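Local coordinates for receptor-like protein kinase ANXUR1 (PDB 6FIG) that is a plant cell-surface receptor kinase involved in reproduction, whose malectin-like ectodomain probably senses extracellular signals and whose kinase domain probably phosphorylates serine or threonine, at residues Glu23-Phe28 with Thr54-Thr59; Val50-Ala55 with Gln119-Lys124; Leu78-Ser83 with Ser93-Glu98. All coordinates share one frame; numbering follows the deposited sequence.

Contact 1: residues Glu23-Phe28 with Thr54-Thr59; sequences EPDTKF and TARIFT. With CA (calcium ion), chain I; EDO (1,2-ethanediol), chain J.
Asp25 and Arg56 face each other in a two-point salt bridge, the carboxylate lying at the edge of the guanidinium group. The bridge ties the loop between strand 21-24 and the 3-10 turn 26-28 to strand 54-58 of the malectin-like domain. Arg56 offers its side and not its end: NE gives a hydrogen bond to Asp25 OD2 at 2.8 Å and NH2 one to Asp25 OD1 at 3.0 Å, the second almost straight (170°). Both acceptor oxygens are met on their syn sides, and both lie close to the guanidinium plane. The two flat groups are nevertheless turned by 28°, so the donors stand somewhat out of the carboxylate plane. Arg56 has CG anti to the backbone N (chi1 -173°), and a bend at chi3 turns its NE edge to the acid. Beside this pair, Thr26 OG1 sits a loose 3.7 Å from Arg56 NH2. Two residues before Arg56, Thr54 binds the calcium ion through both O and OG1. Tyr64 OH adds a hydrogen bond to Asp25 OD2, and Ser34 OG pairs with Arg56 NH1. With charge matched to charge and both groups held by further partners, the buried pair is probably ionised, and its two-point grip fixes the rotation of carboxylate and guanidinium together.

Contact 2: residues Val50-Ala55 with Gln119-Lys124; sequences VPYMTA and QAYLVK. With CA (calcium ion), chain I.
Tyr52 and Tyr121 bring their rings together at a slant, planes 51° apart and centroids separated by 5.0 Å, with Tyr121 CG over one face of the Tyr52 ring. Tyr52 buries the most surface here. Its outer half does the touching: CE1 rests against Tyr121 CB at 3.7 Å, CZ lies at the same distance from Tyr121 CD2, and the hydroxyl reaches past the second ring to Val123. There Tyr52 OH packs on Val123 CG2 at 3.4 Å, the two side chains crossing at about a right angle. The backbone of Tyr121 already brings CB up to Tyr52; chi1 of 61°, with CG between the backbone N and the carbonyl carbon, then lays the CD2 side of the ring toward it. Gln119 braces this segment from within, its NE2 donating to Tyr121 O at 2.8 Å. Tyr52 itself belongs to the type I turn from Pro51 to Thr54, whose end residues bind calcium through Pro51 O, Thr54 O and Thr54 OG1; Ser7, Cys8 and Asn154 complete the protein ligands. The contact thus joins the calcium-bound turn that opens strand 54-58 to the start of strand 122-128, which pairs with strand 73-80 and sends Leu122 against helix 110-117.

Contact 3: residues Leu78-Ser83 with Ser93-Glu98; sequences LYFYPS and SYFTVE. With NAG (2-acetamido-2-deoxy-beta-D-glucopyranose), chain C.
The backbones of 78-83 and 93-98 stand well apart, the nearest CA atoms, those of Leu78 and Val97, being 9.7 Å from each other, and no hydrogen bond links the segments. Side chains span the interval in two buried pairs. Phe80 and Phe95 approach from opposite directions and meet at Phe80 CE1 and Phe95 CZ, 3.6 Å apart. The meeting is not symmetrical: CE1 of Phe80 lies in the plane of the Phe95 ring, at its edge, whereas Phe95 CZ comes to the Phe80 ring obliquely. The planes are inclined by 58°, with centroids 5.9 Å apart. A chi1 of 61° swings the Phe95 ring over its own backbone, and from there its far corner, CZ, points at Phe80 CE1, with CE2 of the same ring the next nearest atom at 4.1 Å. Next to the rings, Leu78 and Val97 run alongside each other from opposite sides, touching at Leu78 CD1 and Val97 CG1, 4.0 Å apart.

Strand 73-80 and strand 95-99 belong to different sheets, and these four apolar residues pack between them, as in the beta-sandwich core of malectin-like domains. Phe108 joins both aromatic residues, edge-to-face with Phe95 and more obliquely with Phe80; Ile153 also lies on the Leu78 and Phe80 side, and Phe140 and Ile138 are neighbours of Val97.

Where segment 93-98 enters its strand, Tyr94 is directed elsewhere, to a glycan. Its ring is met obliquely by the N-acetylglucosamine, whose O5 is 3.5 Å from Tyr94 CE1 and whose C6 lies 3.9 Å from Tyr94 OH. Tyr146 lines the same pocket, its ring meeting that of Tyr94 and its OH hydrogen-bonded to the sugar.

Overall arrangement
All three contacts lie in the part of the malectin-like ectodomain built by the first half of the chain, with centres only 10 to 13 Å apart. Contacts 1 and 2 share Thr54 and Ala55 at the start of strand 54-58, and with them the calcium ion. Contact 1 closes along the chain before contact 3 opens, and contact 3 falls wholly between the two segments of contact 2. Neighbouring strands 73-80 and 122-128 join contacts 2 and 3 directly: Lys124 O lies 2.9 Å from Leu78 N, and Leu122 N equally far from Phe80 O. Contacts 1 and 3 do not touch. Calcium site, intersheet core and the glycan-contacting Tyr94 just before strand 95-99 thus lie close together in one region.

Contact 1: residues Glu23-Phe28 with Thr54-Thr59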
loop_
_atom_site.group_PDB
_atom_site.type_symbol
_atom_site.label_atom_id
_atom_site.label_comp_id
_atom_site.label_asym_id
_atom_site.label_seq_id
_atom_site.Cartn_x
_atom_site.Cartn_y
_atom_site.Cartn_z
ATOM N N GLU A 23 -7.472 -12.521 0.718
ATOM C CA GLU A 23 -7.793 -13.509 -0.306
ATOM C C GLU A 23 -7.749 -14.918 0.267
ATOM O O GLU A 23 -7.179 -15.136 1.334
ATOM C CB GLU A 23 -6.834 -13.394 -1.496
ATOM C CG GLU A 23 -5.393 -13.812 -1.222
ATOM C CD GLU A 23 -4.524 -13.704 -2.455
ATOM O OE1 GLU A 23 -4.810 -14.384 -3.453
ATOM O OE2 GLU A 23 -3.563 -12.929 -2.440
ATOM N N PRO A 24 -8.364 -15.893 -0.438
ATOM C CA PRO A 24 -8.261 -17.272 0.022
ATOM C C PRO A 24 -6.830 -17.795 0.085
ATOM O O PRO A 24 -5.969 -17.378 -0.710
ATOM C CB PRO A 24 -9.041 -18.049 -1.040
ATOM C CG PRO A 24 -10.027 -17.067 -1.569
ATOM C CD PRO A 24 -9.253 -15.780 -1.611
ATOM N N ASP A 25 -6.590 -18.713 1.023
ATOM C CA ASP A 25 -5.264 -19.303 1.207
ATOM C C ASP A 25 -4.967 -20.466 0.273
ATOM O O ASP A 25 -3.834 -20.938 0.215
ATOM C CB ASP A 25 -5.069 -19.740 2.661
ATOM C CG ASP A 25 -5.981 -20.888 3.074
ATOM O OD1 ASP A 25 -7.090 -21.026 2.511
ATOM O OD2 ASP A 25 -5.609 -21.647 3.986
ATOM N N THR A 26 -5.987 -20.903 -0.471
ATOM C CA THR A 26 -5.989 -22.168 -1.201
ATOM C C THR A 26 -4.764 -22.440 -2.085
ATOM O O THR A 26 -4.108 -23.472 -1.923
ATOM C CB THR A 26 -7.302 -22.281 -2.006
ATOM O OG1 THR A 26 -8.393 -22.284 -1.070
ATOM C CG2 THR A 26 -7.351 -23.551 -2.834
ATOM N N LYS A 27 -4.426 -21.482 -2.944
ATOM C CA LYS A 27 -3.304 -21.598 -3.876
ATOM C C LYS A 27 -1.949 -21.844 -3.207
ATOM O O LYS A 27 -1.033 -22.359 -3.846
ATOM C CB LYS A 27 -3.183 -20.325 -4.731
ATOM C CG LYS A 27 -4.287 -20.133 -5.758
ATOM C CD LYS A 27 -4.009 -18.939 -6.666
ATOM C CE LYS A 27 -3.773 -17.646 -5.901
ATOM N NZ LYS A 27 -3.799 -16.475 -6.827
ATOM N N PHE A 28 -1.810 -21.447 -1.939
ATOM C CA PHE A 28 -0.535 -21.543 -1.262
ATOM C C PHE A 28 -0.377 -22.775 -0.395
ATOM O O PHE A 28 0.707 -23.009 0.094
ATOM C CB PHE A 28 -0.313 -20.271 -0.450
ATOM C CG PHE A 28 -0.369 -19.046 -1.289
ATOM C CD1 PHE A 28 0.707 -18.701 -2.092
ATOM C CD2 PHE A 28 -1.532 -18.288 -1.363
ATOM C CE1 PHE A 28 0.643 -17.588 -2.914
ATOM C CE2 PHE A 28 -1.600 -17.172 -2.184
ATOM C CZ PHE A 28 -0.517 -16.834 -2.975
ATOM N N THR A 54 -13.426 -17.600 9.822
ATOM C CA THR A 54 -13.160 -18.735 8.962
ATOM C C THR A 54 -11.790 -19.274 9.293
ATOM O O THR A 54 -10.879 -18.505 9.562
ATOM C CB THR A 54 -13.198 -18.307 7.495
ATOM O OG1 THR A 54 -12.437 -17.088 7.342
ATOM C CG2 THR A 54 -14.628 -18.087 7.067
ATOM N N ALA A 55 -11.640 -20.592 9.251
ATOM C CA ALA A 55 -10.371 -21.224 9.554
ATOM C C ALA A 55 -10.121 -22.363 8.611
ATOM O O ALA A 55 -11.031 -22.854 7.950
ATOM C CB ALA A 55 -10.354 -21.714 10.997
ATOM N N ARG A 56 -8.860 -22.758 8.541
ATOM C CA ARG A 56 -8.493 -24.040 7.992
ATOM C C ARG A 56 -8.085 -24.905 9.186
ATOM O O ARG A 56 -7.381 -24.431 10.073
ATOM C CB ARG A 56 -7.337 -23.880 7.014
ATOM C CG ARG A 56 -7.016 -25.163 6.281
ATOM C CD ARG A 56 -6.088 -24.950 5.112
ATOM N NE ARG A 56 -6.726 -24.187 4.042
ATOM C CZ ARG A 56 -7.600 -24.658 3.157
ATOM N NH1 ARG A 56 -8.012 -25.926 3.175
ATOM N NH2 ARG A 56 -8.074 -23.823 2.235
ATOM N N ILE A 57 -8.493 -26.167 9.175
ATOM C CA ILE A 57 -8.252 -27.096 10.276
ATOM C C ILE A 57 -7.344 -28.223 9.758
ATOM O O ILE A 57 -7.628 -28.806 8.712
ATOM C CB ILE A 57 -9.568 -27.724 10.781
ATOM C CG1 ILE A 57 -10.654 -26.655 11.038
ATOM C CG2 ILE A 57 -9.323 -28.531 12.056
ATOM C CD1 ILE A 57 -10.313 -25.631 12.090
ATOM N N PHE A 58 -6.260 -28.497 10.493
ATOM C CA PHE A 58 -5.287 -29.533 10.156
ATOM C C PHE A 58 -5.300 -30.613 11.226
ATOM O O PHE A 58 -5.044 -30.329 12.392
ATOM C CB PHE A 58 -3.862 -28.952 10.066
ATOM C CG PHE A 58 -3.728 -27.781 9.143
ATOM C CD1 PHE A 58 -3.932 -27.944 7.788
ATOM C CD2 PHE A 58 -3.373 -26.524 9.634
ATOM C CE1 PHE A 58 -3.785 -26.877 6.914
ATOM C CE2 PHE A 58 -3.232 -25.447 8.761
ATOM C CZ PHE A 58 -3.447 -25.631 7.406
ATOM N N THR A 59 -5.573 -31.856 10.835
ATOM C CA THR A 59 -5.497 -32.988 11.783
ATOM C C THR A 59 -4.239 -33.834 11.605
ATOM O O THR A 59 -4.071 -34.844 12.275
ATOM C CB THR A 59 -6.749 -33.857 11.711
ATOM O OG1 THR A 59 -6.872 -34.385 10.391
ATOM C CG2 THR A 59 -7.971 -33.027 12.041
HETATM CA CA CA I . -10.091 -17.006 7.846
HETATM C C1 EDO J . -4.816 -9.401 -1.248
HETATM O O1 EDO J . -5.671 -9.971 -0.253
HETATM C C2 EDO J . -3.396 -9.698 -0.802
HETATM O O2 EDO J . -3.232 -11.092 -0.540
#

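Contact 2: residues Val50-Ala55 with Gln119-Lys124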
loop_
_atom_site.group_PDB
_atom_site.type_symbol
_atom_site.label_atom_id
_atom_site.label_comp_id
_atom_site.label_asym_id
_atom_site.label_seq_id
_atom_site.Cartn_x
_atom_site.Cartn_y
_atom_site.Cartn_z
ATOM N N VAL A 50 -13.457 -10.837 9.322
ATOM C CA VAL A 50 -12.336 -11.139 8.422
ATOM C C VAL A 50 -11.017 -10.858 9.161
ATOM O O VAL A 50 -10.828 -9.733 9.623
ATOM C CB VAL A 50 -12.410 -10.220 7.177
ATOM C CG1 VAL A 50 -11.231 -10.458 6.242
ATOM C CG2 VAL A 50 -13.737 -10.399 6.435
ATOM N N PRO A 51 -10.092 -11.822 9.313
ATOM C CA PRO A 51 -10.155 -13.196 8.818
ATOM C C PRO A 51 -10.734 -14.188 9.837
ATOM O O PRO A 51 -10.793 -15.388 9.552
ATOM C CB PRO A 51 -8.670 -13.517 8.611
ATOM C CG PRO A 51 -8.011 -12.823 9.742
ATOM C CD PRO A 51 -8.770 -11.526 9.904
ATOM N N TYR A 52 -11.168 -13.690 10.990
ATOM C CA TYR A 52 -11.353 -14.511 12.191
ATOM C C TYR A 52 -12.451 -15.584 12.156
ATOM O O TYR A 52 -12.288 -16.606 12.809
ATOM C CB TYR A 52 -11.566 -13.616 13.414
ATOM C CG TYR A 52 -10.414 -12.678 13.678
ATOM C CD1 TYR A 52 -9.206 -13.155 14.187
ATOM C CD2 TYR A 52 -10.524 -11.312 13.404
ATOM C CE1 TYR A 52 -8.146 -12.296 14.426
ATOM C CE2 TYR A 52 -9.466 -10.447 13.644
ATOM C CZ TYR A 52 -8.289 -10.942 14.158
ATOM O OH TYR A 52 -7.226 -10.104 14.377
ATOM N N MET A 53 -13.550 -15.372 11.424
ATOM C CA MET A 53 -14.676 -16.307 11.473
ATOM C C MET A 53 -14.500 -17.540 10.599
ATOM O O MET A 53 -15.334 -18.435 10.642
ATOM C CB MET A 53 -15.998 -15.602 11.133
ATOM C CG MET A 53 -16.442 -14.649 12.230
ATOM S SD MET A 53 -16.840 -15.479 13.788
ATOM C CE MET A 53 -18.415 -16.230 13.407
ATOM N N THR A 54 -13.426 -17.600 9.822
ATOM C CA THR A 54 -13.160 -18.735 8.962
ATOM C C THR A 54 -11.790 -19.274 9.293
ATOM O O THR A 54 -10.879 -18.505 9.562
ATOM C CB THR A 54 -13.198 -18.307 7.495
ATOM O OG1 THR A 54 -12.437 -17.088 7.342
ATOM C CG2 THR A 54 -14.628 -18.087 7.067
ATOM N N ALA A 55 -11.640 -20.592 9.251
ATOM C CA ALA A 55 -10.371 -21.224 9.554
ATOM C C ALA A 55 -10.121 -22.363 8.611
ATOM O O ALA A 55 -11.031 -22.854 7.950
ATOM C CB ALA A 55 -10.354 -21.714 10.997
ATOM N N GLN A 119 -8.813 -11.907 25.881
ATOM C CA GLN A 119 -8.938 -11.466 24.502
ATOM C C GLN A 119 -9.475 -12.654 23.725
ATOM O O GLN A 119 -9.032 -13.763 23.962
ATOM C CB GLN A 119 -7.568 -11.054 23.987
ATOM C CG GLN A 119 -7.591 -10.229 22.716
ATOM C CD GLN A 119 -6.255 -9.558 22.460
ATOM O OE1 GLN A 119 -5.891 -8.624 23.177
ATOM N NE2 GLN A 119 -5.515 -10.031 21.459
ATOM N N ALA A 120 -10.426 -12.429 22.821
ATOM C CA ALA A 120 -11.056 -13.525 22.069
ATOM C C ALA A 120 -10.278 -13.957 20.819
ATOM O O ALA A 120 -10.613 -14.984 20.218
ATOM C CB ALA A 120 -12.480 -13.154 21.688
ATOM N N TYR A 121 -9.263 -13.196 20.434
ATOM C CA TYR A 121 -8.444 -13.475 19.244
ATOM C C TYR A 121 -6.982 -13.104 19.509
ATOM O O TYR A 121 -6.690 -12.350 20.436
ATOM C CB TYR A 121 -8.991 -12.694 18.041
ATOM C CG TYR A 121 -8.971 -11.202 18.243
ATOM C CD1 TYR A 121 -10.002 -10.561 18.924
ATOM C CD2 TYR A 121 -7.900 -10.436 17.800
ATOM C CE1 TYR A 121 -9.977 -9.193 19.138
ATOM C CE2 TYR A 121 -7.862 -9.064 18.013
ATOM C CZ TYR A 121 -8.905 -8.454 18.679
ATOM O OH TYR A 121 -8.883 -7.095 18.896
ATOM N N LEU A 122 -6.076 -13.641 18.696
ATOM C CA LEU A 122 -4.629 -13.390 18.816
ATOM C C LEU A 122 -4.052 -13.097 17.450
ATOM O O LEU A 122 -4.463 -13.703 16.458
ATOM C CB LEU A 122 -3.881 -14.628 19.341
ATOM C CG LEU A 122 -4.350 -15.263 20.638
ATOM C CD1 LEU A 122 -3.666 -16.602 20.853
ATOM C CD2 LEU A 122 -4.115 -14.351 21.827
ATOM N N VAL A 123 -3.076 -12.188 17.403
ATOM C CA VAL A 123 -2.252 -11.998 16.228
ATOM C C VAL A 123 -0.798 -12.145 16.689
ATOM O O VAL A 123 -0.302 -11.343 17.499
ATOM C CB VAL A 123 -2.446 -10.630 15.552
ATOM C CG1 VAL A 123 -1.657 -10.570 14.250
ATOM C CG2 VAL A 123 -3.925 -10.326 15.330
ATOM N N LYS A 124 -0.135 -13.185 16.222
ATOM C CA LYS A 124 1.270 -13.402 16.485
ATOM C C LYS A 124 2.021 -12.777 15.327
ATOM O O LYS A 124 1.700 -13.034 14.177
ATOM C CB LYS A 124 1.609 -14.892 16.571
ATOM C CG LYS A 124 0.871 -15.681 17.636
ATOM C CD LYS A 124 1.362 -15.395 19.028
ATOM C CE LYS A 124 0.760 -16.418 19.985
ATOM N NZ LYS A 124 1.244 -16.305 21.370
HETATM CA CA CA I . -10.091 -17.006 7.846
#

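Contact 3: residues Leu78-Ser83 with Ser93-Glu98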
loop_
_atom_site.group_PDB
_atom_site.type_symbol
_atom_site.label_atom_id
_atom_site.label_comp_id
_atom_site.label_asym_id
_atom_site.label_seq_id
_atom_site.Cartn_x
_atom_site.Cartn_y
_atom_site.Cartn_z
ATOM N N LEU A 78 0.302 -14.401 12.087
ATOM C CA LEU A 78 -0.585 -15.550 12.212
ATOM C C LEU A 78 -1.769 -15.117 13.070
ATOM O O LEU A 78 -1.584 -14.634 14.197
ATOM C CB LEU A 78 0.142 -16.714 12.873
ATOM C CG LEU A 78 1.433 -17.151 12.175
ATOM C CD1 LEU A 78 2.091 -18.253 12.951
ATOM C CD2 LEU A 78 1.185 -17.604 10.740
ATOM N N TYR A 79 -2.977 -15.275 12.528
ATOM C CA TYR A 79 -4.224 -14.856 13.180
ATOM C C TYR A 79 -4.966 -16.087 13.681
ATOM O O TYR A 79 -5.198 -17.025 12.904
ATOM C CB TYR A 79 -5.133 -14.111 12.194
ATOM C CG TYR A 79 -4.617 -12.760 11.723
ATOM C CD1 TYR A 79 -3.500 -12.648 10.902
ATOM C CD2 TYR A 79 -5.269 -11.584 12.101
ATOM C CE1 TYR A 79 -3.027 -11.407 10.487
ATOM C CE2 TYR A 79 -4.820 -10.334 11.678
ATOM C CZ TYR A 79 -3.706 -10.250 10.867
ATOM O OH TYR A 79 -3.287 -8.994 10.469
ATOM N N PHE A 80 -5.366 -16.056 14.945
ATOM C CA PHE A 80 -6.084 -17.156 15.566
ATOM C C PHE A 80 -7.335 -16.674 16.291
ATOM O O PHE A 80 -7.295 -15.689 17.029
ATOM C CB PHE A 80 -5.183 -17.837 16.581
ATOM C CG PHE A 80 -3.914 -18.387 16.007
ATOM C CD1 PHE A 80 -3.925 -19.543 15.259
ATOM C CD2 PHE A 80 -2.689 -17.736 16.222
ATOM C CE1 PHE A 80 -2.741 -20.054 14.742
ATOM C CE2 PHE A 80 -1.514 -18.247 15.707
ATOM C CZ PHE A 80 -1.536 -19.411 14.971
ATOM N N TYR A 81 -8.433 -17.389 16.078
ATOM C CA TYR A 81 -9.700 -17.145 16.771
ATOM C C TYR A 81 -10.189 -18.493 17.327
ATOM O O TYR A 81 -10.844 -19.238 16.607
ATOM C CB TYR A 81 -10.719 -16.553 15.796
ATOM C CG TYR A 81 -12.082 -16.337 16.404
ATOM C CD1 TYR A 81 -12.239 -15.514 17.510
ATOM C CD2 TYR A 81 -13.217 -16.945 15.870
ATOM C CE1 TYR A 81 -13.492 -15.312 18.082
ATOM C CE2 TYR A 81 -14.477 -16.746 16.432
ATOM C CZ TYR A 81 -14.606 -15.925 17.536
ATOM O OH TYR A 81 -15.868 -15.743 18.088
ATOM N N PRO A 82 -9.846 -18.819 18.592
ATOM C CA PRO A 82 -10.306 -20.101 19.128
ATOM C C PRO A 82 -11.821 -20.142 19.254
ATOM O O PRO A 82 -12.427 -19.225 19.801
ATOM C CB PRO A 82 -9.617 -20.203 20.496
ATOM C CG PRO A 82 -9.146 -18.839 20.827
ATOM C CD PRO A 82 -8.973 -18.099 19.540
ATOM N N SER A 83 -12.413 -21.207 18.721
ATOM C CA SER A 83 -13.865 -21.428 18.743
ATOM C C SER A 83 -14.113 -22.887 18.381
ATOM O O SER A 83 -13.167 -23.645 18.165
ATOM C CB SER A 83 -14.569 -20.518 17.730
ATOM O OG SER A 83 -15.981 -20.616 17.828
ATOM N N SER A 93 -6.701 -28.425 20.944
ATOM C CA SER A 93 -5.754 -27.888 19.977
ATOM C C SER A 93 -4.431 -27.501 20.635
ATOM O O SER A 93 -4.366 -26.594 21.458
ATOM C CB SER A 93 -6.333 -26.706 19.201
ATOM O OG SER A 93 -5.344 -26.160 18.324
ATOM N N TYR A 94 -3.382 -28.215 20.255
ATOM C CA TYR A 94 -2.013 -27.932 20.633
ATOM C C TYR A 94 -1.212 -28.189 19.367
ATOM O O TYR A 94 -1.357 -29.254 18.768
ATOM C CB TYR A 94 -1.532 -28.860 21.740
ATOM C CG TYR A 94 -2.143 -28.588 23.093
ATOM C CD1 TYR A 94 -1.536 -27.702 23.985
ATOM C CD2 TYR A 94 -3.331 -29.215 23.481
ATOM C CE1 TYR A 94 -2.092 -27.450 25.230
ATOM C CE2 TYR A 94 -3.896 -28.966 24.728
ATOM C CZ TYR A 94 -3.274 -28.070 25.585
ATOM O OH TYR A 94 -3.831 -27.834 26.818
ATOM N N PHE A 95 -0.391 -27.237 18.952
ATOM C CA PHE A 95 0.410 -27.436 17.740
ATOM C C PHE A 95 1.668 -26.593 17.653
ATOM O O PHE A 95 1.903 -25.672 18.459
ATOM C CB PHE A 95 -0.463 -27.264 16.499
ATOM C CG PHE A 95 -1.076 -25.910 16.357
ATOM C CD1 PHE A 95 -2.281 -25.613 16.974
ATOM C CD2 PHE A 95 -0.496 -24.961 15.527
ATOM C CE1 PHE A 95 -2.877 -24.368 16.797
ATOM C CE2 PHE A 95 -1.078 -23.712 15.344
ATOM C CZ PHE A 95 -2.279 -23.426 15.981
ATOM N N THR A 96 2.493 -26.952 16.676
ATOM C CA THR A 96 3.731 -26.283 16.383
ATOM C C THR A 96 3.573 -25.569 15.059
ATOM O O THR A 96 2.873 -26.039 14.162
ATOM C CB THR A 96 4.891 -27.309 16.329
ATOM O OG1 THR A 96 5.067 -27.891 17.626
ATOM C CG2 THR A 96 6.228 -26.718 15.857
ATOM N N VAL A 97 4.213 -24.407 14.939
ATOM C CA VAL A 97 4.348 -23.732 13.655
ATOM C C VAL A 97 5.812 -23.391 13.461
ATOM O O VAL A 97 6.450 -22.791 14.365
ATOM C CB VAL A 97 3.509 -22.444 13.535
ATOM C CG1 VAL A 97 3.632 -21.868 12.125
ATOM C CG2 VAL A 97 2.058 -22.686 13.939
ATOM N N GLU A 98 6.309 -23.693 12.273
ATOM C CA GLU A 98 7.663 -23.408 11.865
ATOM C C GLU A 98 7.639 -22.605 10.580
ATOM O O GLU A 98 6.775 -22.832 9.705
ATOM C CB GLU A 98 8.428 -24.701 11.640
ATOM C CG GLU A 98 8.679 -25.513 12.896
ATOM C CD GLU A 98 9.021 -26.957 12.571
ATOM O OE1 GLU A 98 8.107 -27.747 12.225
ATOM O OE2 GLU A 98 10.213 -27.305 12.639
HETATM C C1 NAG C . 1.527 -27.964 26.641
HETATM C C2 NAG C . 2.370 -28.663 27.697
HETATM C C3 NAG C . 1.534 -29.016 28.925
HETATM C C4 NAG C . 0.733 -27.813 29.413
HETATM C C5 NAG C . -0.093 -27.238 28.270
HETATM C C6 NAG C . -0.890 -25.995 28.661
HETATM C C7 NAG C . 4.186 -29.977 26.681
HETATM C C8 NAG C . 4.538 -31.307 26.085
HETATM N N2 NAG C . 2.927 -29.868 27.107
HETATM O O3 NAG C . 2.380 -29.505 29.969
HETATM O O4 NAG C . -0.134 -28.269 30.469
HETATM O O5 NAG C . 0.785 -26.882 27.202
HETATM O O6 NAG C . -0.003 -24.934 29.021
HETATM O O7 NAG C . 5.008 -29.091 26.775
#